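Local coordinates for ATP-dependent DNA helicase uvsW (Enterobacteria phage T4, PDB 1RIF), which couples ATP hydrolysis to 3'-5' translocation and duplex unwinding, driving branch migration during recombination-dependent repair and the reorganization of stalled replication forks, at residues R141-A146 against Y180-H185. The protein carries 1 engineered substitution. Numbering follows the deposited sequence.
Sequences RSLIQA and YRLFSH. Engineered in segment 141-146: R141 (natural residue Lys).
The phenol ring of Y180 carries one face over L143, whose CD1 stands 3.8 Å from the ring centroid and only 5° off the ring normal, a CH-pi contact. In the plane of that ring, at its edge, lies OG of S142, while the CB of A146 approaches obliquely, 3.9 Å from Y180 CD1. The second ring, that of F183, offers an edge: its CE1 comes within 3.6 Å of the backbone O of A146. Buried and apolar, this ring suits its place among A149 and L153 of helix 141-155 and F177 of helix 167-180.

L143 reaches the tyrosine because its CG is anti to the backbone N (chi1 -177°), and its branched end sets one methyl over the ring centre. Y180 suits the centre of the contact: its apolar ring takes the leucine methyl and its hydroxyl the serine. The hydrogen bond is very short, 2.5 Å from Y180 OH to S142 OG, and either oxygen may be the donor; it fixes the tip of the ring against the helix. A146, one turn beyond S142, is small enough to let buried L182 pack its methyl close, with CB and L182 CD1 3.8 Å apart. R181 takes a positive phi (80°) as the chain leaves helix 167-180; the side chains of L182 and F183 then point toward helix 141-155, where L182 O accepts a hydrogen bond from R150.

R141, engineered in place of lysine, points away from this contact and forms salt bridges with D232 and E233 of the predicted DEAH box. R141 and S142 close the predicted ATP-binding P-loop (Walker A motif), so Y180 probably helps to position this serine from the second shell, packing the exit of helix 167-180 against helix 141-155 in the RecA-like ATP-binding domain of an SF2 helicase.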
loop_
_atom_site.group_PDB
_atom_site.type_symbol
_atom_site.label_atom_id
_atom_site.label_comp_id
_atom_site.label_asym_id
_atom_site.label_seq_id
_atom_site.Cartn_x
_atom_site.Cartn_y
_atom_site.Cartn_z
ATOM N N ARG A 141 -9.108 8.398 -10.612
ATOM C CA ARG A 141 -8.282 8.046 -9.469
ATOM C C ARG A 141 -7.199 9.023 -9.107
ATOM O O ARG A 141 -6.717 8.983 -7.990
ATOM C CB ARG A 141 -7.625 6.690 -9.679
ATOM C CG ARG A 141 -8.572 5.544 -9.922
ATOM C CD ARG A 141 -7.738 4.349 -10.233
ATOM N NE ARG A 141 -8.503 3.252 -10.788
ATOM C CZ ARG A 141 -7.943 2.242 -11.438
ATOM N NH1 ARG A 141 -6.622 2.221 -11.602
ATOM N NH2 ARG A 141 -8.695 1.256 -11.914
ATOM N N SER A 142 -6.793 9.883 -10.036
ATOM C CA SER A 142 -5.727 10.838 -9.736
ATOM C C SER A 142 -6.161 11.811 -8.655
ATOM O O SER A 142 -5.341 12.232 -7.842
ATOM C CB SER A 142 -5.309 11.613 -10.987
ATOM O OG SER A 142 -6.371 12.399 -11.500
ATOM N N LEU A 143 -7.449 12.159 -8.643
ATOM C CA LEU A 143 -7.982 13.081 -7.640
ATOM C C LEU A 143 -8.069 12.374 -6.294
ATOM O O LEU A 143 -7.851 12.992 -5.250
ATOM C CB LEU A 143 -9.368 13.597 -8.046
ATOM C CG LEU A 143 -10.018 14.630 -7.102
ATOM C CD1 LEU A 143 -9.096 15.839 -6.912
ATOM C CD2 LEU A 143 -11.351 15.076 -7.674
ATOM N N ILE A 144 -8.392 11.081 -6.317
ATOM C CA ILE A 144 -8.477 10.299 -5.085
ATOM C C ILE A 144 -7.084 10.244 -4.480
ATOM O O ILE A 144 -6.906 10.447 -3.286
ATOM C CB ILE A 144 -8.974 8.859 -5.356
ATOM C CG1 ILE A 144 -10.448 8.895 -5.777
ATOM C CG2 ILE A 144 -8.768 8.001 -4.111
ATOM C CD1 ILE A 144 -11.089 7.525 -5.978
ATOM N N GLN A 145 -6.096 9.975 -5.325
ATOM C CA GLN A 145 -4.709 9.911 -4.889
ATOM C C GLN A 145 -4.207 11.282 -4.410
ATOM O O GLN A 145 -3.487 11.376 -3.414
ATOM C CB GLN A 145 -3.842 9.372 -6.033
ATOM C CG GLN A 145 -3.997 7.870 -6.227
ATOM C CD GLN A 145 -3.323 7.359 -7.485
ATOM O OE1 GLN A 145 -3.828 7.555 -8.588
ATOM N NE2 GLN A 145 -2.176 6.708 -7.330
ATOM N N ALA A 146 -4.595 12.342 -5.114
ATOM C CA ALA A 146 -4.200 13.708 -4.740
ATOM C C ALA A 146 -4.781 14.085 -3.379
ATOM O O ALA A 146 -4.099 14.685 -2.554
ATOM C CB ALA A 146 -4.675 14.708 -5.794
ATOM N N TYR A 180 -4.799 20.331 -10.248
ATOM C CA TYR A 180 -5.824 20.404 -9.203
ATOM C C TYR A 180 -5.547 21.595 -8.287
ATOM O O TYR A 180 -6.465 22.184 -7.691
ATOM C CB TYR A 180 -5.809 19.128 -8.358
ATOM C CG TYR A 180 -6.282 17.899 -9.083
ATOM C CD1 TYR A 180 -5.588 16.697 -8.970
ATOM C CD2 TYR A 180 -7.435 17.931 -9.873
ATOM C CE1 TYR A 180 -6.024 15.558 -9.622
ATOM C CE2 TYR A 180 -7.882 16.791 -10.528
ATOM C CZ TYR A 180 -7.167 15.612 -10.396
ATOM O OH TYR A 180 -7.594 14.478 -11.039
ATOM N N ARG A 181 -4.257 21.912 -8.185
ATOM C CA ARG A 181 -3.731 22.993 -7.366
ATOM C C ARG A 181 -3.612 22.596 -5.907
ATOM O O ARG A 181 -3.604 23.450 -5.020
ATOM C CB ARG A 181 -4.575 24.255 -7.508
ATOM C CG ARG A 181 -4.623 24.772 -8.929
ATOM C CD ARG A 181 -5.192 26.169 -8.992
ATOM N NE ARG A 181 -5.631 26.494 -10.342
ATOM C CZ ARG A 181 -6.053 27.694 -10.715
ATOM N NH1 ARG A 181 -6.083 28.681 -9.832
ATOM N NH2 ARG A 181 -6.448 27.904 -11.966
ATOM N N LEU A 182 -3.519 21.290 -5.666
ATOM C CA LEU A 182 -3.350 20.779 -4.310
ATOM C C LEU A 182 -1.846 20.698 -4.011
ATOM O O LEU A 182 -1.432 20.626 -2.853
ATOM C CB LEU A 182 -4.000 19.394 -4.176
ATOM C CG LEU A 182 -5.525 19.361 -4.332
ATOM C CD1 LEU A 182 -6.012 17.923 -4.400
ATOM C CD2 LEU A 182 -6.173 20.099 -3.171
ATOM N N PHE A 183 -1.042 20.729 -5.072
ATOM C CA PHE A 183 0.414 20.670 -4.970
ATOM C C PHE A 183 1.060 21.553 -6.029
ATOM O O PHE A 183 0.425 21.916 -7.018
ATOM C CB PHE A 183 0.934 19.232 -5.191
ATOM C CG PHE A 183 0.475 18.241 -4.164
ATOM C CD1 PHE A 183 -0.787 17.661 -4.250
ATOM C CD2 PHE A 183 1.301 17.901 -3.093
ATOM C CE1 PHE A 183 -1.224 16.753 -3.281
ATOM C CE2 PHE A 183 0.874 16.995 -2.119
ATOM C CZ PHE A 183 -0.396 16.422 -2.218
ATOM N N SER A 184 2.331 21.884 -5.814
ATOM C CA SER A 184 3.115 22.669 -6.768
ATOM C C SER A 184 4.227 21.719 -7.237
ATOM O O SER A 184 4.514 20.728 -6.558
ATOM C CB SER A 184 3.726 23.894 -6.092
ATOM O OG SER A 184 4.689 23.515 -5.130
ATOM N N HIS A 185 4.850 21.997 -8.383
ATOM C CA HIS A 185 5.905 21.105 -8.877
ATOM C C HIS A 185 7.118 20.963 -7.975
ATOM O O HIS A 185 7.696 19.874 -7.877
ATOM C CB HIS A 185 6.352 21.512 -10.281
ATOM C CG HIS A 185 5.529 20.883 -11.361
ATOM N ND1 HIS A 185 4.636 21.596 -12.132
ATOM C CD2 HIS A 185 5.413 19.590 -11.748
ATOM C CE1 HIS A 185 4.003 20.770 -12.946
ATOM N NE2 HIS A 185 4.456 19.547 -12.732
#